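Local coordinates for protein putative oxidoreductase (Mycobacterium avium, PDB 3QHA) that belongs to the 6-phosphogluconate and 3-hydroxyisobutyrate dehydrogenase family and probably oxidises an alcohol group with NAD or NADP, or runs the reverse reaction, at residues 82-85 against 86-90; 105-108 against 109-113. All blocks are in the same frame, centred on the assembly; numbering follows the deposited sequence.

Contact 1 (82-85 against 86-90); sequences AQVR and EVVGE
Val88 lays both of its methyl groups over the preceding turn of the helix. CG1 comes within 3.1 Å of Val84 O, a tight approach. The same methyl meets the tip of Val84, with 4.2 Å between the two CG1 atoms. CG2 of Val88 sits 3.3 Å from Arg85 O. With chi1 at -44°, this CG2 lies between the backbone N and the carbonyl carbon and CG1 beside the N, so the two methyls address Arg85 O and Val84 O respectively. Val87 makes a lighter version of the same contact: its CG2, on the side of its own N, lies 3.4 Å from Gln83 O. Beneath the methyls runs the ordinary i to i+4 ladder. Its straightest rung is Val88 N to Val84 O, 3.1 Å long with an angle of 174° at the hydrogen, whereas Glu86 N to Ala82 O is longer and more bent. In this Rossmann-type beta-alpha-beta unit Val87 and Val88 rest on Ile76 of strand 73-76, and Val84 on the loop residue Val78. Arg85, extended from CG to NE, leaves the turn and makes a long, weak ion pair with Glu114. Glu86 and Gln83 lie on the exposed flank. The backbone bonds thus satisfy the carbonyls of the turn while valine methyls pack over them, and a buried apolar edge set against a polar flank makes the helix amphipathic.

Contact 2 (105-108 against 109-113); sequences STIS and DTTAV
Thr111 OG1 is gripped by three groups. The hydroxyl of Ser108 lies 2.6 Å away, from OG to OG1, a short pair whose shared proton cannot be assigned to either side. Asp81 OD1 is hydrogen-bonded to the same OG1, and Arg85 NH2 adds a weak bond. The geometry at Thr111 sets this up: with chi1 at -68° the hydroxyl stands beside its own backbone N, facing back to Ser108, and CG2 goes anti to that N and packs 4.2 Å from Ile107 CB. Ser108 meets it with OG held between its backbone N and carbonyl carbon, swung toward the first turn of the helix. A backbone bond from Thr111 N to Ser108 O, 3.2 Å, closes the turn; it is bent, 137° at the hydrogen, and the donor sits well above the carbonyl plane. Asp81 OD1 also accepts Ser108 N, so one carboxylate oxygen from the start of helix 81-92 ties together the loop and the helix that follows it. Below this polar cluster the buried side chain of Ile107 turns toward the helix, and its CD1 reaches Ala112 CB at 4.1 Å. Asp109 OD1 forms a long, weak ion pair with Arg179, and the Asp109 side chain packs on Leu265 of the second subunit. The arrangement belongs to the strand-to-helix turn of a Rossmann fold, where the chain leaves parallel strand 100-103 and enters helix 109-119.

Overall arrangement
Contact 1 and contact 2 follow one another along the chain, with their centres about 12 Å apart on the same side of the chain's centre. Contact 1 lies within helix 81-92, the crossover between parallel strands 73-76 and 100-103; contact 2 opens the next crossover, from strand 100-103 through helix 109-119 to strand 125-132. They meet directly: Val84 CG2 lies 3.7 Å from Ser105 OG and 3.8 Å from Ile107 CG2. Helix 81-92 is therefore joined to the loop leaving the next strand. Both belong to the probable NAD-binding domain, and contact 2 alone of the two touches the second subunit, through Thr106 and Asp109.

Contact 1 (82-85 against 86-90)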
loop_
_atom_site.group_PDB
_atom_site.type_symbol
_atom_site.label_atom_id
_atom_site.label_comp_id
_atom_site.label_asym_id
_atom_site.label_seq_id
_atom_site.Cartn_x
_atom_site.Cartn_y
_atom_site.Cartn_z
ATOM N N ALA B 82 24.744 -14.059 -11.555
ATOM C CA ALA B 82 25.819 -14.496 -12.444
ATOM C C ALA B 82 26.524 -13.306 -13.082
ATOM O O ALA B 82 27.752 -13.257 -13.121
ATOM C CB ALA B 82 25.275 -15.430 -13.518
ATOM N N GLN B 83 25.739 -12.346 -13.564
ATOM C CA GLN B 83 26.283 -11.140 -14.193
ATOM C C GLN B 83 26.941 -10.194 -13.186
ATOM O O GLN B 83 27.947 -9.559 -13.507
ATOM C CB GLN B 83 25.196 -10.406 -14.990
ATOM C CG GLN B 83 24.957 -10.994 -16.376
ATOM C CD GLN B 83 23.775 -10.363 -17.098
ATOM O OE1 GLN B 83 23.559 -9.152 -17.026
ATOM N NE2 GLN B 83 23.007 -11.187 -17.808
ATOM N N VAL B 84 26.383 -10.097 -11.978
ATOM C CA VAL B 84 27.002 -9.292 -10.922
ATOM C C VAL B 84 28.387 -9.845 -10.593
ATOM O O VAL B 84 29.365 -9.097 -10.558
ATOM C CB VAL B 84 26.143 -9.240 -9.636
ATOM C CG1 VAL B 84 26.932 -8.619 -8.487
ATOM C CG2 VAL B 84 24.857 -8.457 -9.883
ATOM N N ARG B 85 28.461 -11.156 -10.371
ATOM C CA ARG B 85 29.735 -11.825 -10.099
ATOM C C ARG B 85 30.782 -11.549 -11.181
ATOM O O ARG B 85 31.949 -11.317 -10.867
ATOM C CB ARG B 85 29.527 -13.336 -9.929
ATOM C CG ARG B 85 28.909 -13.709 -8.591
ATOM C CD ARG B 85 28.382 -15.133 -8.564
ATOM N NE ARG B 85 27.634 -15.396 -7.334
ATOM C CZ ARG B 85 28.177 -15.708 -6.157
ATOM N NH1 ARG B 85 29.496 -15.815 -6.015
ATOM N NH2 ARG B 85 27.390 -15.921 -5.108
ATOM N N GLU B 86 30.363 -11.553 -12.445
ATOM C CA GLU B 86 31.291 -11.321 -13.553
ATOM C C GLU B 86 31.819 -9.887 -13.612
ATOM O O GLU B 86 33.020 -9.681 -13.769
ATOM C CB GLU B 86 30.654 -11.684 -14.895
ATOM C CG GLU B 86 31.615 -11.508 -16.070
ATOM C CD GLU B 86 31.233 -12.343 -17.271
ATOM O OE1 GLU B 86 32.076 -13.146 -17.735
ATOM O OE2 GLU B 86 30.087 -12.198 -17.747
ATOM N N VAL B 87 30.926 -8.907 -13.505
ATOM C CA VAL B 87 31.328 -7.501 -13.567
ATOM C C VAL B 87 32.314 -7.160 -12.447
ATOM O O VAL B 87 33.348 -6.540 -12.701
ATOM C CB VAL B 87 30.112 -6.544 -13.515
ATOM C CG1 VAL B 87 30.562 -5.096 -13.357
ATOM C CG2 VAL B 87 29.254 -6.703 -14.767
ATOM N N VAL B 88 32.010 -7.580 -11.219
ATOM C CA VAL B 88 32.896 -7.299 -10.085
ATOM C C VAL B 88 34.224 -8.040 -10.253
ATOM O O VAL B 88 35.279 -7.510 -9.911
ATOM C CB VAL B 88 32.261 -7.638 -8.701
ATOM C CG1 VAL B 88 30.819 -7.141 -8.620
ATOM C CG2 VAL B 88 32.338 -9.134 -8.402
ATOM N N GLY B 89 34.164 -9.259 -10.788
ATOM C CA GLY B 89 35.365 -10.026 -11.121
ATOM C C GLY B 89 36.251 -9.323 -12.137
ATOM O O GLY B 89 37.476 -9.392 -12.052
ATOM N N GLU B 90 35.626 -8.646 -13.098
ATOM C CA GLU B 90 36.338 -7.846 -14.099
ATOM C C GLU B 90 36.892 -6.564 -13.469
ATOM O O GLU B 90 38.034 -6.183 -13.728
ATOM C CB GLU B 90 35.399 -7.522 -15.273
ATOM C CG GLU B 90 35.912 -6.497 -16.294
ATOM C CD GLU B 90 36.967 -7.044 -17.245
ATOM O OE1 GLU B 90 37.363 -8.221 -17.107
ATOM O OE2 GLU B 90 37.399 -6.287 -18.142
#

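Contact 2 (105-108 against 109-113)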
loop_
_atom_site.group_PDB
_atom_site.type_symbol
_atom_site.label_atom_id
_atom_site.label_comp_id
_atom_site.label_asym_id
_atom_site.label_seq_id
_atom_site.Cartn_x
_atom_site.Cartn_y
_atom_site.Cartn_z
ATOM N N SER B 105 21.139 -4.326 -8.000
ATOM C CA SER B 105 20.210 -5.289 -8.595
ATOM C C SER B 105 20.105 -6.549 -7.743
ATOM O O SER B 105 20.846 -6.721 -6.772
ATOM C CB SER B 105 20.637 -5.638 -10.017
ATOM O OG SER B 105 21.991 -6.047 -10.057
ATOM N N THR B 106 19.180 -7.428 -8.115
ATOM C CA THR B 106 18.871 -8.597 -7.312
ATOM C C THR B 106 20.047 -9.570 -7.215
ATOM O O THR B 106 20.629 -9.971 -8.224
ATOM C CB THR B 106 17.634 -9.337 -7.846
ATOM O OG1 THR B 106 16.520 -8.433 -7.885
ATOM C CG2 THR B 106 17.289 -10.521 -6.952
ATOM N N ILE B 107 20.388 -9.914 -5.976
ATOM C CA ILE B 107 21.364 -10.953 -5.673
ATOM C C ILE B 107 20.854 -11.773 -4.484
ATOM O O ILE B 107 19.963 -11.333 -3.752
ATOM C CB ILE B 107 22.761 -10.362 -5.355
ATOM C CG1 ILE B 107 22.697 -9.377 -4.176
ATOM C CG2 ILE B 107 23.341 -9.684 -6.590
ATOM C CD1 ILE B 107 23.996 -8.631 -3.923
ATOM N N SER B 108 21.399 -12.974 -4.315
ATOM C CA SER B 108 21.158 -13.766 -3.110
ATOM C C SER B 108 21.917 -13.091 -1.971
ATOM O O SER B 108 22.893 -12.382 -2.227
ATOM C CB SER B 108 21.653 -15.201 -3.306
ATOM O OG SER B 108 23.066 -15.240 -3.428
ATOM N N ASP B 109 21.490 -13.290 -0.725
ATOM C CA ASP B 109 22.157 -12.602 0.394
ATOM C C ASP B 109 23.577 -13.126 0.661
ATOM O O ASP B 109 24.426 -12.380 1.151
ATOM C CB ASP B 109 21.298 -12.582 1.675
ATOM C CG ASP B 109 21.164 -13.946 2.333
ATOM O OD1 ASP B 109 21.257 -14.011 3.578
ATOM O OD2 ASP B 109 20.955 -14.946 1.615
ATOM N N THR B 110 23.845 -14.385 0.316
ATOM C CA THR B 110 25.200 -14.935 0.440
ATOM C C THR B 110 26.161 -14.410 -0.635
ATOM O O THR B 110 27.373 -14.423 -0.433
ATOM C CB THR B 110 25.203 -16.480 0.437
ATOM O OG1 THR B 110 24.244 -16.966 -0.508
ATOM C CG2 THR B 110 24.863 -17.019 1.823
ATOM N N THR B 111 25.629 -13.941 -1.764
ATOM C CA THR B 111 26.466 -13.395 -2.839
ATOM C C THR B 111 27.251 -12.171 -2.375
ATOM O O THR B 111 28.439 -12.044 -2.673
ATOM C CB THR B 111 25.629 -13.015 -4.082
ATOM O OG1 THR B 111 25.116 -14.204 -4.692
ATOM C CG2 THR B 111 26.471 -12.257 -5.099
ATOM N N ALA B 112 26.585 -11.282 -1.644
ATOM C CA ALA B 112 27.218 -10.060 -1.144
ATOM C C ALA B 112 28.354 -10.382 -0.181
ATOM O O ALA B 112 29.434 -9.799 -0.269
ATOM C CB ALA B 112 26.187 -9.161 -0.465
ATOM N N VAL B 113 28.098 -11.313 0.734
ATOM C CA VAL B 113 29.104 -11.772 1.694
ATOM C C VAL B 113 30.316 -12.388 0.989
ATOM O O VAL B 113 31.459 -12.087 1.337
ATOM C CB VAL B 113 28.510 -12.808 2.680
ATOM C CG1 VAL B 113 29.592 -13.364 3.598
ATOM C CG2 VAL B 113 27.386 -12.185 3.500
#